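Local coordinates for protein copper-containing nitrite reductase (Thermus scotoductus, PDB 6HBE) that probably reduces nitrite to nitric oxide with electrons from cytochrome c, as a homotrimeric three-domain copper enzyme, at residues Q160-A165 with V207-T212; A175-F180 with R309-Y314. One frame throughout, in Å; residues are numbered along the deposited sequence.

Contact 1 (Q160-A165 with V207-T212); sequences QSEAYA and VGPNLT
Two flat groups carry this contact, the phenol of Tyr164 and the carboxylate of Glu162. The phenol has Glu162 OE1 in its plane at the hydroxyl end and CD of Pro209 at another part of its edge, while Phe170 meets it edge-to-face. The bond from Tyr164 OH to Glu162 OE1 is very short, 2.5 Å, and reaches the oxygen from above the carboxylate plane. OE1 also accepts the backbone N-H of Asn210 at 2.9 Å, this time through its syn lone pair and fairly straight (161°). The other oxygen, Glu162 OE2, takes the next amide, Leu211 N, also at 2.9 Å but from above the carboxylate plane. Three donors thus grip one buried carboxylate and fix its rotation, an environment that should favour the charged form. The side chain gets there with CG beside its own backbone N and a bend at chi2 of 145°, which lays CD against the carbonyl of Gly208. That residue has a positive phi, and a cis peptide bond follows it into Pro209, so the chain turns around the acid.

Asn210 crosses Tyr164 with amide and ring planes 85° apart; its ND2 donates to Tyr164 OH at 3.1 Å and also to the carbonyl of Phe170. Val207 N binds Gln160 O at 3.0 Å, nearly along the C=O axis, whereas the bond from Glu162 N to Gly208 O is weak. One water joins Gln160 NE2 to Thr212 O, and Gln160 OE1 is held by Ser213. Pro209 and Asn210 also touch a second subunit. The whole is a buried glutamate receiving successive main-chain amides of a cis-proline turn, beside the parallel strands 154-163 and 199-208 of a cupredoxin-type β-sandwich.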
loop_
_atom_site.group_PDB
_atom_site.type_symbol
_atom_site.label_atom_id
_atom_site.label_comp_id
_atom_site.label_asym_id
_atom_site.label_seq_id
_atom_site.Cartn_x
_atom_site.Cartn_y
_atom_site.Cartn_z
ATOM N N GLN C 160 6.128 16.297 0.910
ATOM C CA GLN C 160 5.063 15.491 0.346
ATOM C C GLN C 160 4.110 15.028 1.431
ATOM O O GLN C 160 4.561 14.494 2.434
ATOM C CB GLN C 160 5.636 14.272 -0.412
ATOM C CG GLN C 160 4.548 13.470 -1.131
ATOM C CD GLN C 160 5.101 12.284 -1.926
ATOM O OE1 GLN C 160 6.080 12.405 -2.693
ATOM N NE2 GLN C 160 4.492 11.113 -1.722
ATOM N N SER C 161 2.801 15.137 1.198
ATOM C CA SER C 161 1.806 14.730 2.205
ATOM C C SER C 161 0.499 14.313 1.540
ATOM O O SER C 161 0.231 14.675 0.387
ATOM C CB SER C 161 1.547 15.862 3.224
ATOM O OG SER C 161 0.874 16.973 2.638
ATOM N N GLU C 162 -0.306 13.558 2.293
ATOM C CA GLU C 162 -1.566 12.958 1.837
ATOM C C GLU C 162 -2.763 13.616 2.503
ATOM O O GLU C 162 -2.640 14.127 3.609
ATOM C CB GLU C 162 -1.583 11.440 2.190
ATOM C CG GLU C 162 -0.438 10.626 1.575
ATOM C CD GLU C 162 0.094 9.496 2.454
ATOM O OE1 GLU C 162 -0.640 8.946 3.361
ATOM O OE2 GLU C 162 1.322 9.177 2.266
ATOM N N ALA C 163 -3.921 13.594 1.826
ATOM C CA ALA C 163 -5.190 14.005 2.412
ATOM C C ALA C 163 -6.180 12.864 2.302
ATOM O O ALA C 163 -6.162 12.154 1.300
ATOM C CB ALA C 163 -5.745 15.241 1.714
ATOM N N TYR C 164 -7.031 12.704 3.337
ATOM C CA TYR C 164 -8.002 11.597 3.426
ATOM C C TYR C 164 -9.463 12.065 3.515
ATOM O O TYR C 164 -9.770 13.060 4.228
ATOM C CB TYR C 164 -7.644 10.689 4.616
ATOM C CG TYR C 164 -6.380 9.896 4.343
ATOM C CD1 TYR C 164 -5.119 10.439 4.648
ATOM C CD2 TYR C 164 -6.430 8.631 3.738
ATOM C CE1 TYR C 164 -3.953 9.756 4.338
ATOM C CE2 TYR C 164 -5.256 7.920 3.423
ATOM C CZ TYR C 164 -4.022 8.497 3.724
ATOM O OH TYR C 164 -2.862 7.828 3.395
ATOM N N ALA C 165 -10.340 11.320 2.837
ATOM C CA ALA C 165 -11.797 11.551 2.880
ATOM C C ALA C 165 -12.501 10.968 4.123
ATOM O O ALA C 165 -13.638 11.361 4.450
ATOM C CB ALA C 165 -12.464 10.989 1.645
ATOM N N VAL C 207 6.176 13.236 4.622
ATOM C CA VAL C 207 5.493 13.059 5.918
ATOM C C VAL C 207 4.508 11.865 5.887
ATOM O O VAL C 207 4.070 11.398 6.923
ATOM C CB VAL C 207 4.746 14.303 6.457
ATOM C CG1 VAL C 207 5.635 15.528 6.535
ATOM C CG2 VAL C 207 3.471 14.591 5.700
ATOM N N GLY C 208 4.171 11.381 4.709
ATOM C CA GLY C 208 3.183 10.316 4.597
ATOM C C GLY C 208 1.761 10.869 4.838
ATOM O O GLY C 208 1.375 11.841 4.180
ATOM N N PRO C 209 0.987 10.306 5.780
ATOM C CA PRO C 209 1.463 9.389 6.805
ATOM C C PRO C 209 1.498 7.892 6.481
ATOM O O PRO C 209 2.028 7.111 7.327
ATOM C CB PRO C 209 0.477 9.641 7.979
ATOM C CG PRO C 209 -0.178 10.909 7.660
ATOM C CD PRO C 209 -0.334 10.839 6.171
ATOM N N ASN C 210 0.955 7.462 5.333
ATOM C CA ASN C 210 0.946 6.030 4.948
ATOM C C ASN C 210 1.852 5.584 3.785
ATOM O O ASN C 210 2.331 4.460 3.794
ATOM C CB ASN C 210 -0.489 5.619 4.563
ATOM C CG ASN C 210 -1.386 5.394 5.764
ATOM O OD1 ASN C 210 -0.947 4.890 6.800
ATOM N ND2 ASN C 210 -2.645 5.735 5.624
ATOM N N LEU C 211 2.065 6.447 2.790
ATOM C CA LEU C 211 2.624 5.997 1.486
ATOM C C LEU C 211 4.108 6.353 1.306
ATOM O O LEU C 211 4.597 7.351 1.863
ATOM C CB LEU C 211 1.803 6.532 0.329
ATOM C CG LEU C 211 0.317 6.245 0.464
ATOM C CD1 LEU C 211 -0.453 6.956 -0.596
ATOM C CD2 LEU C 211 0.001 4.732 0.499
ATOM N N THR C 212 4.804 5.511 0.550
ATOM C CA THR C 212 6.239 5.711 0.271
ATOM C C THR C 212 6.338 6.585 -0.986
ATOM O O THR C 212 5.402 6.618 -1.806
ATOM C CB THR C 212 6.891 4.314 0.106
ATOM O OG1 THR C 212 6.859 3.633 1.380
ATOM C CG2 THR C 212 8.340 4.363 -0.435
HETATM O O HOH W 1 4.624 8.801 -3.508
#

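Contact 2 (A175-F180 with R309-Y314)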
loop_
_atom_site.group_PDB
_atom_site.type_symbol
_atom_site.label_atom_id
_atom_site.label_comp_id
_atom_site.label_asym_id
_atom_site.label_seq_id
_atom_site.Cartn_x
_atom_site.Cartn_y
_atom_site.Cartn_z
ATOM N N ALA C 175 -5.439 7.237 -0.013
ATOM C CA ALA C 175 -5.385 8.717 -0.016
ATOM C C ALA C 175 -6.238 9.321 -1.118
ATOM O O ALA C 175 -6.188 8.841 -2.274
ATOM C CB ALA C 175 -3.946 9.197 -0.203
ATOM N N LEU C 176 -6.993 10.387 -0.808
ATOM C CA LEU C 176 -7.728 11.105 -1.865
ATOM C C LEU C 176 -6.767 11.988 -2.689
ATOM O O LEU C 176 -6.794 11.949 -3.937
ATOM C CB LEU C 176 -8.883 11.932 -1.283
ATOM C CG LEU C 176 -9.723 12.762 -2.229
ATOM C CD1 LEU C 176 -10.454 11.925 -3.242
ATOM C CD2 LEU C 176 -10.716 13.619 -1.420
ATOM N N TYR C 177 -5.899 12.750 -2.011
ATOM C CA TYR C 177 -4.953 13.610 -2.718
ATOM C C TYR C 177 -3.572 13.384 -2.131
ATOM O O TYR C 177 -3.451 13.006 -0.951
ATOM C CB TYR C 177 -5.347 15.097 -2.642
ATOM C CG TYR C 177 -6.723 15.406 -3.208
ATOM C CD1 TYR C 177 -7.055 15.069 -4.507
ATOM C CD2 TYR C 177 -7.696 16.033 -2.415
ATOM C CE1 TYR C 177 -8.355 15.297 -5.014
ATOM C CE2 TYR C 177 -8.981 16.287 -2.924
ATOM C CZ TYR C 177 -9.298 15.947 -4.223
ATOM O OH TYR C 177 -10.594 16.235 -4.702
ATOM N N VAL C 178 -2.568 13.554 -2.982
ATOM C CA VAL C 178 -1.149 13.545 -2.558
ATOM C C VAL C 178 -0.462 14.750 -3.195
ATOM O O VAL C 178 -0.665 15.014 -4.382
ATOM C CB VAL C 178 -0.448 12.228 -2.923
ATOM C CG1 VAL C 178 0.940 12.182 -2.274
ATOM C CG2 VAL C 178 -1.264 11.029 -2.451
ATOM N N MET C 179 0.313 15.495 -2.423
ATOM C CA MET C 179 0.719 16.880 -2.848
ATOM C C MET C 179 2.055 17.346 -2.310
ATOM O O MET C 179 2.498 16.860 -1.261
ATOM C CB MET C 179 -0.382 17.914 -2.490
ATOM C CG MET C 179 -0.704 18.105 -1.024
ATOM S SD MET C 179 -2.365 18.831 -0.720
ATOM C CE MET C 179 -3.312 17.332 -0.836
ATOM N N PHE C 180 2.693 18.279 -3.046
ATOM C CA PHE C 180 3.927 18.950 -2.579
ATOM C C PHE C 180 3.494 20.314 -1.979
ATOM O O PHE C 180 2.747 21.095 -2.614
ATOM C CB PHE C 180 4.951 19.203 -3.707
ATOM C CG PHE C 180 5.481 17.962 -4.404
ATOM C CD1 PHE C 180 5.833 16.796 -3.693
ATOM C CD2 PHE C 180 5.686 17.961 -5.787
ATOM C CE1 PHE C 180 6.345 15.677 -4.353
ATOM C CE2 PHE C 180 6.194 16.843 -6.437
ATOM C CZ PHE C 180 6.510 15.695 -5.724
ATOM N N ARG C 309 -16.241 20.835 -3.762
ATOM C CA ARG C 309 -16.069 19.699 -2.858
ATOM C C ARG C 309 -15.531 20.209 -1.529
ATOM O O ARG C 309 -14.661 21.105 -1.510
ATOM C CB ARG C 309 -15.100 18.667 -3.490
ATOM C CG ARG C 309 -14.678 17.526 -2.579
ATOM C CD ARG C 309 -13.901 16.432 -3.311
ATOM N NE ARG C 309 -14.767 15.374 -3.843
ATOM C CZ ARG C 309 -14.400 14.440 -4.729
ATOM N NH1 ARG C 309 -13.145 14.382 -5.213
ATOM N NH2 ARG C 309 -15.308 13.542 -5.133
ATOM N N VAL C 310 -16.079 19.685 -0.427
ATOM C CA VAL C 310 -15.485 19.850 0.895
ATOM C C VAL C 310 -15.147 18.480 1.462
ATOM O O VAL C 310 -16.021 17.643 1.630
ATOM C CB VAL C 310 -16.432 20.565 1.903
ATOM C CG1 VAL C 310 -15.704 20.802 3.235
ATOM C CG2 VAL C 310 -16.913 21.877 1.309
ATOM N N VAL C 311 -13.867 18.282 1.784
ATOM C CA VAL C 311 -13.337 17.018 2.289
ATOM C C VAL C 311 -13.161 17.193 3.805
ATOM O O VAL C 311 -12.672 18.238 4.244
ATOM C CB VAL C 311 -11.959 16.709 1.642
ATOM C CG1 VAL C 311 -11.412 15.369 2.137
ATOM C CG2 VAL C 311 -12.050 16.737 0.109
ATOM N N ASP C 312 -13.582 16.192 4.587
ATOM C CA ASP C 312 -13.402 16.201 6.035
ATOM C C ASP C 312 -13.257 14.768 6.549
ATOM O O ASP C 312 -14.238 14.046 6.605
ATOM C CB ASP C 312 -14.603 16.901 6.707
ATOM C CG ASP C 312 -14.453 17.034 8.224
ATOM O OD1 ASP C 312 -13.509 16.490 8.868
ATOM O OD2 ASP C 312 -15.281 17.747 8.794
ATOM N N PRO C 313 -12.038 14.358 6.949
ATOM C CA PRO C 313 -11.917 12.962 7.340
ATOM C C PRO C 313 -12.767 12.570 8.567
ATOM O O PRO C 313 -13.318 11.464 8.590
ATOM C CB PRO C 313 -10.420 12.813 7.635
ATOM C CG PRO C 313 -9.939 14.190 7.920
ATOM C CD PRO C 313 -10.755 15.082 7.070
ATOM N N TYR C 314 -12.891 13.488 9.522
ATOM C CA TYR C 314 -13.564 13.243 10.806
ATOM C C TYR C 314 -15.099 13.456 10.807
ATOM O O TYR C 314 -15.806 12.843 11.603
ATOM C CB TYR C 314 -12.997 14.163 11.842
ATOM C CG TYR C 314 -11.470 14.252 11.912
ATOM C CD1 TYR C 314 -10.693 13.151 12.221
ATOM C CD2 TYR C 314 -10.821 15.457 11.661
ATOM C CE1 TYR C 314 -9.316 13.261 12.315
ATOM C CE2 TYR C 314 -9.451 15.571 11.767
ATOM C CZ TYR C 314 -8.708 14.486 12.085
ATOM O OH TYR C 314 -7.337 14.627 12.188
#
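The two backbones stay well apart, with the nearest CA atoms, Leu176 and Val311, separated by 9.1 Å, so that side chains alone bridge the gap and no main-chain pairing links 175-180 to 309-314. Two residues from each segment meet there. Leu176 has CG anti to its backbone N and reaches forward tip to tip, its CD2 lying 3.7 Å from CG2 of Val311. Its other methyl, CD1, points to the end of Arg309. Leu176 also serves its own neighbour, for its CG sits over the centre of one face of the Tyr177 ring, 3.6 Å above the plane.

Tyr177 carries the polar half. Arg309 runs extended until a bend at chi3 (-91°), which swings the guanidinium round to the phenol. NH1 then donates to Tyr177 OH at 3.2 Å along a nearly straight line (163°). The hydroxyl lies in the guanidinium plane, at its edge, while ring and guanidinium planes are turned 45° apart; this is an in-plane hydrogen bond and not a cation-pi stack. The stronger polar partners belong to a third subunit: His410 of that subunit bonds to Tyr177 OH, and its Glu376 forms a salt bridge with Arg309 NH2, which Glu322 of the same chain as Arg309 also engages.

Leu176 and Tyr177 both face Ala163 of the adjoining strand, a classic β bulge on edge strand 177-180. The contact therefore joins that bulged edge to strand 309-311, an edge strand of a different sheet within the chain, at a subunit interface of the nitrite reductase trimer.

Strand 154-163 ties the two contacts together, pairing with strand 199-208 in contact 1 and with the antiparallel edge strand 177-180 of contact 2. Their centres lie about 9 Å apart. At the join, Ala163 O probably accepts from Leu176 N at 2.9 Å, and Tyr177 O probably accepts from Ala163 N at the same distance. Beyond the bulge, Tyr164 CE2 packs on Ala175 N and Tyr164 O on Pro313 CB. The contacts look toward different metals: the side chain of Val207 in contact 1 is about 9 Å from a bound copper, that of Tyr177 in contact 2 about 9 Å from a calcium ion. Each contact also borders a different neighbouring subunit.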